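Local structure of conserved hypothetical protein (1NT2) at residues 1-6 with 28-33; 67-72 with 233-238; 129-134 with 147-152. The protein forms a complex with the methylation protein fibrillarin as an archaeal box C/D ribonucleoprotein core protein and, as a Nop-domain protein, probably binds the guide RNA. One frame throughout, in Å; residues are numbered along the deposited sequence.

Interaction 1 of 3, residues 1-6 with 28-33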
loop_
_atom_site.group_PDB
_atom_site.type_symbol
_atom_site.label_atom_id
_atom_site.label_comp_id
_atom_site.label_asym_id
_atom_site.label_seq_id
_atom_site.Cartn_x
_atom_site.Cartn_y
_atom_site.Cartn_z
ATOM N N LEU B 1 -12.799 50.358 8.403
ATOM C CA LEU B 1 -14.222 50.711 8.134
ATOM C C LEU B 1 -14.610 50.255 6.727
ATOM O O LEU B 1 -15.350 50.940 6.017
ATOM C CB LEU B 1 -14.427 52.227 8.265
ATOM C CG LEU B 1 -15.870 52.750 8.316
ATOM C CD1 LEU B 1 -16.541 52.299 9.613
ATOM C CD2 LEU B 1 -15.871 54.273 8.219
ATOM N N ARG B 2 -14.103 49.094 6.329
ATOM C CA ARG B 2 -14.404 48.544 5.011
ATOM C C ARG B 2 -15.497 47.485 5.088
ATOM O O ARG B 2 -15.361 46.479 5.788
ATOM C CB ARG B 2 -13.149 47.920 4.381
ATOM C CG ARG B 2 -13.443 47.094 3.126
ATOM C CD ARG B 2 -12.244 46.262 2.669
ATOM N NE ARG B 2 -12.671 45.163 1.799
ATOM C CZ ARG B 2 -11.872 44.208 1.326
ATOM N NH1 ARG B 2 -10.577 44.198 1.625
ATOM N NH2 ARG B 2 -12.377 43.244 0.564
ATOM N N TYR B 3 -16.586 47.718 4.368
ATOM C CA TYR B 3 -17.682 46.762 4.339
ATOM C C TYR B 3 -17.875 46.316 2.895
ATOM O O TYR B 3 -17.803 47.126 1.976
ATOM C CB TYR B 3 -18.961 47.394 4.891
ATOM C CG TYR B 3 -18.993 47.508 6.403
ATOM C CD1 TYR B 3 -19.059 48.756 7.033
ATOM C CD2 TYR B 3 -19.001 46.369 7.201
ATOM C CE1 TYR B 3 -19.141 48.860 8.419
ATOM C CE2 TYR B 3 -19.083 46.461 8.586
ATOM C CZ TYR B 3 -19.157 47.705 9.192
ATOM O OH TYR B 3 -19.270 47.779 10.565
ATOM N N ASN B 4 -18.098 45.021 2.698
ATOM C CA ASN B 4 -18.271 44.478 1.358
ATOM C C ASN B 4 -19.719 44.095 1.074
ATOM O O ASN B 4 -20.141 42.984 1.369
ATOM C CB ASN B 4 -17.375 43.246 1.159
ATOM C CG ASN B 4 -15.906 43.521 1.463
ATOM O OD1 ASN B 4 -15.412 43.203 2.549
ATOM N ND2 ASN B 4 -15.201 44.115 0.499
ATOM N N LEU B 5 -20.479 45.018 0.502
ATOM C CA LEU B 5 -21.866 44.736 0.175
ATOM C C LEU B 5 -21.923 44.340 -1.295
ATOM O O LEU B 5 -20.992 44.620 -2.046
ATOM C CB LEU B 5 -22.720 45.969 0.442
ATOM C CG LEU B 5 -22.410 46.677 1.767
ATOM C CD1 LEU B 5 -23.512 47.696 2.040
ATOM C CD2 LEU B 5 -22.298 45.677 2.918
ATOM N N TRP B 6 -23.008 43.697 -1.712
ATOM C CA TRP B 6 -23.133 43.236 -3.092
ATOM C C TRP B 6 -23.014 44.273 -4.205
ATOM O O TRP B 6 -22.762 43.906 -5.354
ATOM C CB TRP B 6 -24.431 42.450 -3.285
ATOM C CG TRP B 6 -25.704 43.258 -3.256
ATOM C CD1 TRP B 6 -26.471 43.554 -2.160
ATOM C CD2 TRP B 6 -26.389 43.813 -4.385
ATOM N NE1 TRP B 6 -27.592 44.250 -2.540
ATOM C CE2 TRP B 6 -27.567 44.424 -3.899
ATOM C CE3 TRP B 6 -26.124 43.851 -5.761
ATOM C CZ2 TRP B 6 -28.479 45.066 -4.741
ATOM C CZ3 TRP B 6 -27.029 44.485 -6.596
ATOM C CH2 TRP B 6 -28.195 45.085 -6.082
ATOM N N ALA B 28 -19.003 39.655 -1.428
ATOM C CA ALA B 28 -19.589 40.237 -0.218
ATOM C C ALA B 28 -19.095 39.567 1.072
ATOM O O ALA B 28 -19.886 39.011 1.843
ATOM C CB ALA B 28 -21.096 40.164 -0.289
ATOM N N GLU B 29 -17.783 39.659 1.296
ATOM C CA GLU B 29 -17.089 39.089 2.460
ATOM C C GLU B 29 -17.093 40.015 3.690
ATOM O O GLU B 29 -16.498 41.101 3.683
ATOM C CB GLU B 29 -15.622 38.734 2.081
ATOM C CG GLU B 29 -14.758 39.915 1.503
ATOM C CD GLU B 29 -13.275 39.563 1.192
ATOM O OE1 GLU B 29 -12.576 40.425 0.593
ATOM O OE2 GLU B 29 -12.807 38.447 1.544
ATOM N N ASN B 30 -17.775 39.579 4.740
ATOM C CA ASN B 30 -17.846 40.338 5.977
ATOM C C ASN B 30 -17.836 39.282 7.057
ATOM O O ASN B 30 -18.681 38.399 7.048
ATOM C CB ASN B 30 -19.136 41.151 6.028
ATOM C CG ASN B 30 -19.067 42.407 5.182
ATOM O OD1 ASN B 30 -18.322 43.330 5.493
ATOM N ND2 ASN B 30 -19.842 42.449 4.111
ATOM N N PRO B 31 -16.875 39.345 7.995
ATOM C CA PRO B 31 -16.742 38.376 9.090
ATOM C C PRO B 31 -17.501 38.683 10.372
ATOM O O PRO B 31 -17.228 38.091 11.415
ATOM C CB PRO B 31 -15.246 38.367 9.332
ATOM C CG PRO B 31 -14.945 39.823 9.230
ATOM C CD PRO B 31 -15.708 40.245 7.972
ATOM N N SER B 32 -18.456 39.592 10.309
ATOM C CA SER B 32 -19.181 39.935 11.514
ATOM C C SER B 32 -20.451 40.693 11.173
ATOM O O SER B 32 -20.425 41.620 10.359
ATOM C CB SER B 32 -18.279 40.792 12.409
ATOM O OG SER B 32 -18.956 41.241 13.570
ATOM N N PRO B 33 -21.579 40.319 11.802
ATOM C CA PRO B 33 -22.870 40.967 11.564
ATOM C C PRO B 33 -22.695 42.435 11.183
ATOM O O PRO B 33 -21.839 43.120 11.745
ATOM C CB PRO B 33 -23.575 40.797 12.903
ATOM C CG PRO B 33 -23.118 39.452 13.335
ATOM C CD PRO B 33 -21.639 39.469 13.006
#

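Interaction 2 of 3, residues 67-72 with 233-238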
loop_
_atom_site.group_PDB
_atom_site.type_symbol
_atom_site.label_atom_id
_atom_site.label_comp_id
_atom_site.label_asym_id
_atom_site.label_seq_id
_atom_site.Cartn_x
_atom_site.Cartn_y
_atom_site.Cartn_z
ATOM N N GLU B 67 -24.443 26.005 -15.004
ATOM C CA GLU B 67 -23.850 25.851 -16.326
ATOM C C GLU B 67 -22.589 24.984 -16.261
ATOM O O GLU B 67 -22.403 24.081 -17.080
ATOM C CB GLU B 67 -23.512 27.214 -16.928
ATOM C CG GLU B 67 -23.346 27.167 -18.429
ATOM C CD GLU B 67 -24.561 26.555 -19.118
ATOM O OE1 GLU B 67 -24.556 26.473 -20.365
ATOM O OE2 GLU B 67 -25.521 26.154 -18.416
ATOM N N LYS B 68 -21.726 25.260 -15.287
ATOM C CA LYS B 68 -20.507 24.482 -15.114
ATOM C C LYS B 68 -20.856 23.052 -14.691
ATOM O O LYS B 68 -20.388 22.093 -15.302
ATOM C CB LYS B 68 -19.604 25.116 -14.054
ATOM C CG LYS B 68 -18.943 26.412 -14.464
ATOM C CD LYS B 68 -18.096 26.950 -13.320
ATOM C CE LYS B 68 -17.487 28.308 -13.642
ATOM N NZ LYS B 68 -16.487 28.225 -14.735
ATOM N N GLU B 69 -21.683 22.914 -13.653
ATOM C CA GLU B 69 -22.080 21.598 -13.152
ATOM C C GLU B 69 -22.774 20.758 -14.203
ATOM O O GLU B 69 -23.111 19.601 -13.959
ATOM C CB GLU B 69 -22.993 21.721 -11.928
ATOM C CG GLU B 69 -22.297 22.291 -10.712
ATOM C CD GLU B 69 -20.968 21.612 -10.431
ATOM O OE1 GLU B 69 -20.952 20.383 -10.188
ATOM O OE2 GLU B 69 -19.935 22.313 -10.460
ATOM N N LEU B 70 -23.006 21.347 -15.368
ATOM C CA LEU B 70 -23.633 20.623 -16.461
ATOM C C LEU B 70 -22.479 20.077 -17.303
ATOM O O LEU B 70 -22.551 18.980 -17.857
ATOM C CB LEU B 70 -24.484 21.569 -17.303
ATOM C CG LEU B 70 -25.458 20.857 -18.237
ATOM C CD1 LEU B 70 -26.706 20.479 -17.436
ATOM C CD2 LEU B 70 -25.811 21.758 -19.419
ATOM N N ARG B 71 -21.411 20.869 -17.375
ATOM C CA ARG B 71 -20.204 20.524 -18.115
ATOM C C ARG B 71 -19.316 19.584 -17.300
ATOM O O ARG B 71 -18.536 18.820 -17.862
ATOM C CB ARG B 71 -19.410 21.795 -18.443
ATOM C CG ARG B 71 -19.864 22.551 -19.685
ATOM C CD ARG B 71 -19.031 23.823 -19.890
ATOM N NE ARG B 71 -19.469 24.930 -19.036
ATOM C CZ ARG B 71 -18.878 26.125 -18.979
ATOM N NH1 ARG B 71 -17.810 26.378 -19.722
ATOM N NH2 ARG B 71 -19.361 27.079 -18.189
ATOM N N ARG B 72 -19.442 19.658 -15.976
ATOM C CA ARG B 72 -18.659 18.845 -15.036
ATOM C C ARG B 72 -17.157 18.840 -15.327
ATOM O O ARG B 72 -16.433 17.928 -14.930
ATOM C CB ARG B 72 -19.191 17.406 -14.987
ATOM C CG ARG B 72 -20.521 17.258 -14.242
ATOM C CD ARG B 72 -20.818 15.798 -13.843
ATOM N NE ARG B 72 -20.895 14.870 -14.982
ATOM C CZ ARG B 72 -21.140 13.564 -14.872
ATOM N NH1 ARG B 72 -21.334 13.027 -13.673
ATOM N NH2 ARG B 72 -21.190 12.793 -15.956
ATOM N N ILE B 233 -15.355 32.994 -7.002
ATOM C CA ILE B 233 -15.478 33.837 -8.168
ATOM C C ILE B 233 -15.224 33.049 -9.450
ATOM O O ILE B 233 -15.836 33.327 -10.470
ATOM C CB ILE B 233 -14.536 35.038 -8.053
ATOM C CG1 ILE B 233 -14.815 35.744 -6.719
ATOM C CG2 ILE B 233 -14.744 35.986 -9.234
ATOM C CD1 ILE B 233 -14.021 36.982 -6.486
ATOM N N ASP B 234 -14.337 32.060 -9.402
ATOM C CA ASP B 234 -14.059 31.236 -10.577
ATOM C C ASP B 234 -15.308 30.444 -10.970
ATOM O O ASP B 234 -15.746 30.445 -12.128
ATOM C CB ASP B 234 -12.954 30.227 -10.272
ATOM C CG ASP B 234 -11.585 30.841 -10.276
ATOM O OD1 ASP B 234 -11.242 31.489 -11.285
ATOM O OD2 ASP B 234 -10.849 30.667 -9.282
ATOM N N TYR B 235 -15.858 29.765 -9.970
ATOM C CA TYR B 235 -17.026 28.903 -10.090
ATOM C C TYR B 235 -18.349 29.593 -10.465
ATOM O O TYR B 235 -19.210 28.979 -11.092
ATOM C CB TYR B 235 -17.166 28.133 -8.767
ATOM C CG TYR B 235 -18.210 27.043 -8.734
ATOM C CD1 TYR B 235 -19.095 26.946 -7.659
ATOM C CD2 TYR B 235 -18.318 26.112 -9.760
ATOM C CE1 TYR B 235 -20.066 25.956 -7.608
ATOM C CE2 TYR B 235 -19.286 25.111 -9.719
ATOM C CZ TYR B 235 -20.162 25.042 -8.638
ATOM O OH TYR B 235 -21.153 24.087 -8.594
ATOM N N PHE B 236 -18.514 30.861 -10.101
ATOM C CA PHE B 236 -19.761 31.567 -10.396
ATOM C C PHE B 236 -19.656 32.666 -11.449
ATOM O O PHE B 236 -20.663 33.058 -12.056
ATOM C CB PHE B 236 -20.319 32.161 -9.112
ATOM C CG PHE B 236 -20.693 31.135 -8.093
ATOM C CD1 PHE B 236 -21.731 30.250 -8.339
ATOM C CD2 PHE B 236 -19.996 31.036 -6.897
ATOM C CE1 PHE B 236 -22.073 29.272 -7.402
ATOM C CE2 PHE B 236 -20.326 30.067 -5.954
ATOM C CZ PHE B 236 -21.368 29.181 -6.208
ATOM N N ARG B 237 -18.437 33.164 -11.643
ATOM C CA ARG B 237 -18.136 34.220 -12.617
ATOM C C ARG B 237 -17.424 33.612 -13.826
ATOM O O ARG B 237 -17.866 33.767 -14.964
ATOM C CB ARG B 237 -17.218 35.280 -11.984
ATOM C CG ARG B 237 -17.874 36.599 -11.597
ATOM C CD ARG B 237 -17.708 37.646 -12.689
ATOM N NE ARG B 237 -18.386 37.261 -13.921
ATOM C CZ ARG B 237 -18.499 38.048 -14.984
ATOM N NH1 ARG B 237 -17.974 39.267 -14.967
ATOM N NH2 ARG B 237 -19.144 37.621 -16.060
ATOM N N GLY B 238 -16.320 32.921 -13.558
ATOM C CA GLY B 238 -15.543 32.305 -14.614
ATOM C C GLY B 238 -14.465 33.250 -15.102
ATOM O O GLY B 238 -13.486 32.823 -15.708
#

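Interaction 3 of 3, residues 129-134 with 147-152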
loop_
_atom_site.group_PDB
_atom_site.type_symbol
_atom_site.label_atom_id
_atom_site.label_comp_id
_atom_site.label_asym_id
_atom_site.label_seq_id
_atom_site.Cartn_x
_atom_site.Cartn_y
_atom_site.Cartn_z
ATOM N N ARG B 129 0.361 19.223 -18.317
ATOM C CA ARG B 129 0.060 20.353 -19.198
ATOM C C ARG B 129 -1.450 20.501 -19.292
ATOM O O ARG B 129 -1.978 21.607 -19.361
ATOM C CB ARG B 129 0.622 20.144 -20.603
ATOM C CG ARG B 129 0.519 21.389 -21.478
ATOM C CD ARG B 129 0.954 21.108 -22.906
ATOM N NE ARG B 129 2.308 20.559 -22.975
ATOM C CZ ARG B 129 2.908 20.154 -24.096
ATOM N NH1 ARG B 129 2.280 20.234 -25.265
ATOM N NH2 ARG B 129 4.142 19.658 -24.045
ATOM N N GLU B 130 -2.141 19.368 -19.294
ATOM C CA GLU B 130 -3.591 19.353 -19.368
ATOM C C GLU B 130 -4.257 20.066 -18.189
ATOM O O GLU B 130 -5.105 20.943 -18.385
ATOM C CB GLU B 130 -4.090 17.910 -19.439
ATOM C CG GLU B 130 -4.710 17.525 -20.772
ATOM C CD GLU B 130 -6.080 18.132 -20.991
ATOM O OE1 GLU B 130 -6.708 17.823 -22.024
ATOM O OE2 GLU B 130 -6.534 18.915 -20.131
ATOM N N ILE B 131 -3.887 19.695 -16.967
ATOM C CA ILE B 131 -4.493 20.323 -15.810
ATOM C C ILE B 131 -4.290 21.822 -15.907
ATOM O O ILE B 131 -5.090 22.601 -15.389
ATOM C CB ILE B 131 -3.909 19.779 -14.491
ATOM C CG1 ILE B 131 -2.401 20.019 -14.434
ATOM C CG2 ILE B 131 -4.216 18.300 -14.370
ATOM C CD1 ILE B 131 -1.985 21.398 -13.946
ATOM N N GLU B 132 -3.228 22.234 -16.592
ATOM C CA GLU B 132 -2.958 23.662 -16.749
ATOM C C GLU B 132 -3.944 24.276 -17.735
ATOM O O GLU B 132 -4.558 25.292 -17.443
ATOM C CB GLU B 132 -1.516 23.895 -17.222
ATOM C CG GLU B 132 -1.160 25.367 -17.421
ATOM C CD GLU B 132 0.341 25.629 -17.372
ATOM O OE1 GLU B 132 1.094 24.953 -18.104
ATOM O OE2 GLU B 132 0.769 26.519 -16.602
ATOM N N GLU B 133 -4.107 23.650 -18.895
ATOM C CA GLU B 133 -5.040 24.156 -19.887
ATOM C C GLU B 133 -6.412 24.436 -19.280
ATOM O O GLU B 133 -6.905 25.559 -19.367
ATOM C CB GLU B 133 -5.189 23.171 -21.044
ATOM C CG GLU B 133 -4.853 23.786 -22.392
ATOM C CD GLU B 133 -3.380 24.152 -22.519
ATOM O OE1 GLU B 133 -2.605 23.346 -23.093
ATOM O OE2 GLU B 133 -2.996 25.243 -22.031
ATOM N N VAL B 134 -7.034 23.425 -18.677
ATOM C CA VAL B 134 -8.345 23.609 -18.057
ATOM C C VAL B 134 -8.296 24.604 -16.894
ATOM O O VAL B 134 -8.933 25.656 -16.937
ATOM C CB VAL B 134 -8.909 22.292 -17.520
ATOM C CG1 VAL B 134 -9.723 21.622 -18.562
ATOM C CG2 VAL B 134 -7.785 21.392 -17.098
ATOM N N GLY B 147 -1.165 29.065 -8.802
ATOM C CA GLY B 147 -0.618 28.420 -9.975
ATOM C C GLY B 147 -1.348 27.127 -10.243
ATOM O O GLY B 147 -1.716 26.418 -9.306
ATOM N N ALA B 148 -1.549 26.820 -11.521
ATOM C CA ALA B 148 -2.254 25.613 -11.939
ATOM C C ALA B 148 -1.948 24.406 -11.066
ATOM O O ALA B 148 -2.846 23.826 -10.452
ATOM C CB ALA B 148 -1.922 25.297 -13.391
ATOM N N LYS B 149 -0.672 24.037 -11.019
ATOM C CA LYS B 149 -0.211 22.895 -10.232
ATOM C C LYS B 149 -0.964 22.784 -8.892
ATOM O O LYS B 149 -1.726 21.836 -8.666
ATOM C CB LYS B 149 1.304 23.032 -10.000
ATOM C CG LYS B 149 2.030 21.782 -9.492
ATOM C CD LYS B 149 2.262 20.753 -10.589
ATOM C CE LYS B 149 1.169 19.675 -10.648
ATOM N NZ LYS B 149 -0.194 20.170 -11.034
ATOM N N VAL B 150 -0.759 23.767 -8.020
ATOM C CA VAL B 150 -1.399 23.783 -6.709
ATOM C C VAL B 150 -2.924 23.882 -6.797
ATOM O O VAL B 150 -3.654 23.014 -6.301
ATOM C CB VAL B 150 -0.897 24.971 -5.882
ATOM C CG1 VAL B 150 -1.255 24.776 -4.423
ATOM C CG2 VAL B 150 0.586 25.126 -6.069
ATOM N N ALA B 151 -3.395 24.956 -7.421
ATOM C CA ALA B 151 -4.819 25.200 -7.573
ATOM C C ALA B 151 -5.595 23.924 -7.888
ATOM O O ALA B 151 -6.636 23.652 -7.288
ATOM C CB ALA B 151 -5.053 26.242 -8.673
ATOM N N ALA B 152 -5.074 23.128 -8.813
ATOM C CA ALA B 152 -5.764 21.915 -9.208
ATOM C C ALA B 152 -5.791 20.841 -8.132
ATOM O O ALA B 152 -6.722 20.042 -8.075
ATOM C CB ALA B 152 -5.153 21.372 -10.486
#

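Interaction 1 of 3, residues 1-6 with 28-33
The short strand 3-4, one half of a two-stranded antiparallel sheet completed by strand 9-10, is lined by the irregular segment 28-33, in which the side chain of N30 takes the place of a strand partner. N30 has CG anti to its carbonyl carbon (chi1 -78°), so its amide faces the backbone of N4. N30 OD1 accepts a hydrogen bond from N4 N, 3.3 Å between the two atoms, nearly straight (170°) and on a lone pair, while N30 ND2 makes a weak, bent hydrogen bond of 2.8 Å to N4 O. Asparagine suits the site because a short side chain carries both acceptor and donor. N30 OD1 also lies at the edge of the Y3 ring, near its plane, 3.6 Å from Y3 CD2. Replacing N30, an alanine here would lose both bonds and would probably loosen the loop from the strand. Farther out, the extended side chain of R2 crosses E29 obliquely, their guanidinium and carboxylate planes 63° apart. E29 holds CG in the crowded position between its N and carbonyl carbon, and its extended chain reaches the arginine. I123 of the neighbouring fibrillarin chain packs on A28 and W6, and S121 OG of that chain makes a weak hydrogen bond with N30 O. At the outer edge of the contact, R2 NH2 and E29 OE1 meet in a salt bridge of 2.8 Å.

Interaction 2 of 3, residues 67-72 with 233-238
Two side chains of helix 50-71, K68 and E69, reach across to the last turn of helix 217-236 by quite different routes. K68 runs extended from CG to CE and bends only at its end (chi4 -67°). It slides past Y235 in the opposite direction, K68 CD lying 3.7 Å from Y235 CD2. The bend leaves K68 NZ 3.5 Å from D234 O, near the C-terminal end of helix 217-236, and 4.2 Å from G238 CA. Lysine suits this path: a long apolar stem beside a ring, then a charge. G238 has a positive phi, where a beta carbon would collide with the preceding carbonyl oxygen and would also point toward K68. Y235 extends the other way, with CG anti to its backbone N (chi1 -172°). E69 folds at chi2 (-48°) to meet it, and Y235 OH gives a weak hydrogen bond to E69 OE2 at 2.8 Å. The two side chains cross at about a right angle, with E69 OE2 at the ring edge, near its plane. The carbonyl-rich helix end would probably favour the charged form of K68, with K64 of helix 50-71 opposing it, while a charged E69 would make a good acceptor for the tyrosine hydroxyl.

Interaction 3 of 3, residues 129-134 with 147-152
No aromatic ring occurs in 129-134 or 147-152, and the contact between them involves no stacking on the face or edge of a flat group. E132 ends in a flat carboxylate, but it meets the other segment through CB and CG and its backbone CA instead. Most of what meets is aliphatic carbon. The segments 129-134 and 148-152 cross steeply, at 79°, their local axes approaching to 9.2 Å, and the small side chains of A148 and A152, one turn apart, form the receiving surface. A148 CB lies 3.9 Å from E132 CA, so an alanine, with nothing beyond its beta carbon, suits the point of closest backbone approach. I131 packs beside it: its CG1 stands in the crowded position between backbone N and carbonyl carbon (chi1 59°), and the tip, I131 CD1, comes to 3.9 Å from A148 CB. I131 CB lies 4.5 Å from A152 CB. K149 starts out away from the crossing, but bends at chi2, chi3 and chi4 bring K149 NZ back to 3.6 Å from I131 CD1; the K149 side chain also touches E128 of helix 110-138. Just before the second helix, G147 occupies the N-cap position with a positive phi, a conformation that glycine adopts easily. I131 packs on L80 of helix 73-93 as well, and E130 touches I109 of the second subunit. This steep crossing, with alanines at the contact, joins the base of the predicted coiled coil, an element of Nop5-type proteins, to the helical bundle that follows it.

How the interactions relate
From the N terminus, interaction 1 closes first: 28-33 returns to 1-6 after a loop carrying strand 9-10 and helix 21-27, fastening the N-terminal hairpin beside fibrillarin. It is complete before interaction 2 opens at the end of helix 50-71. The chain then runs out and back through helices 73-93 and 110-138, where interaction 3 closes a small loop around helix 140-146 and joins helix 110-138 to helix 148-158. Interaction 3 is thus nested inside the much longer loop that interaction 2 shuts at 233-238, tying helix 50-71 to helix 217-236. Centres of interactions 2 and 3 are 16 Å apart, those of 1 and 3 31 Å; none of the three touches another.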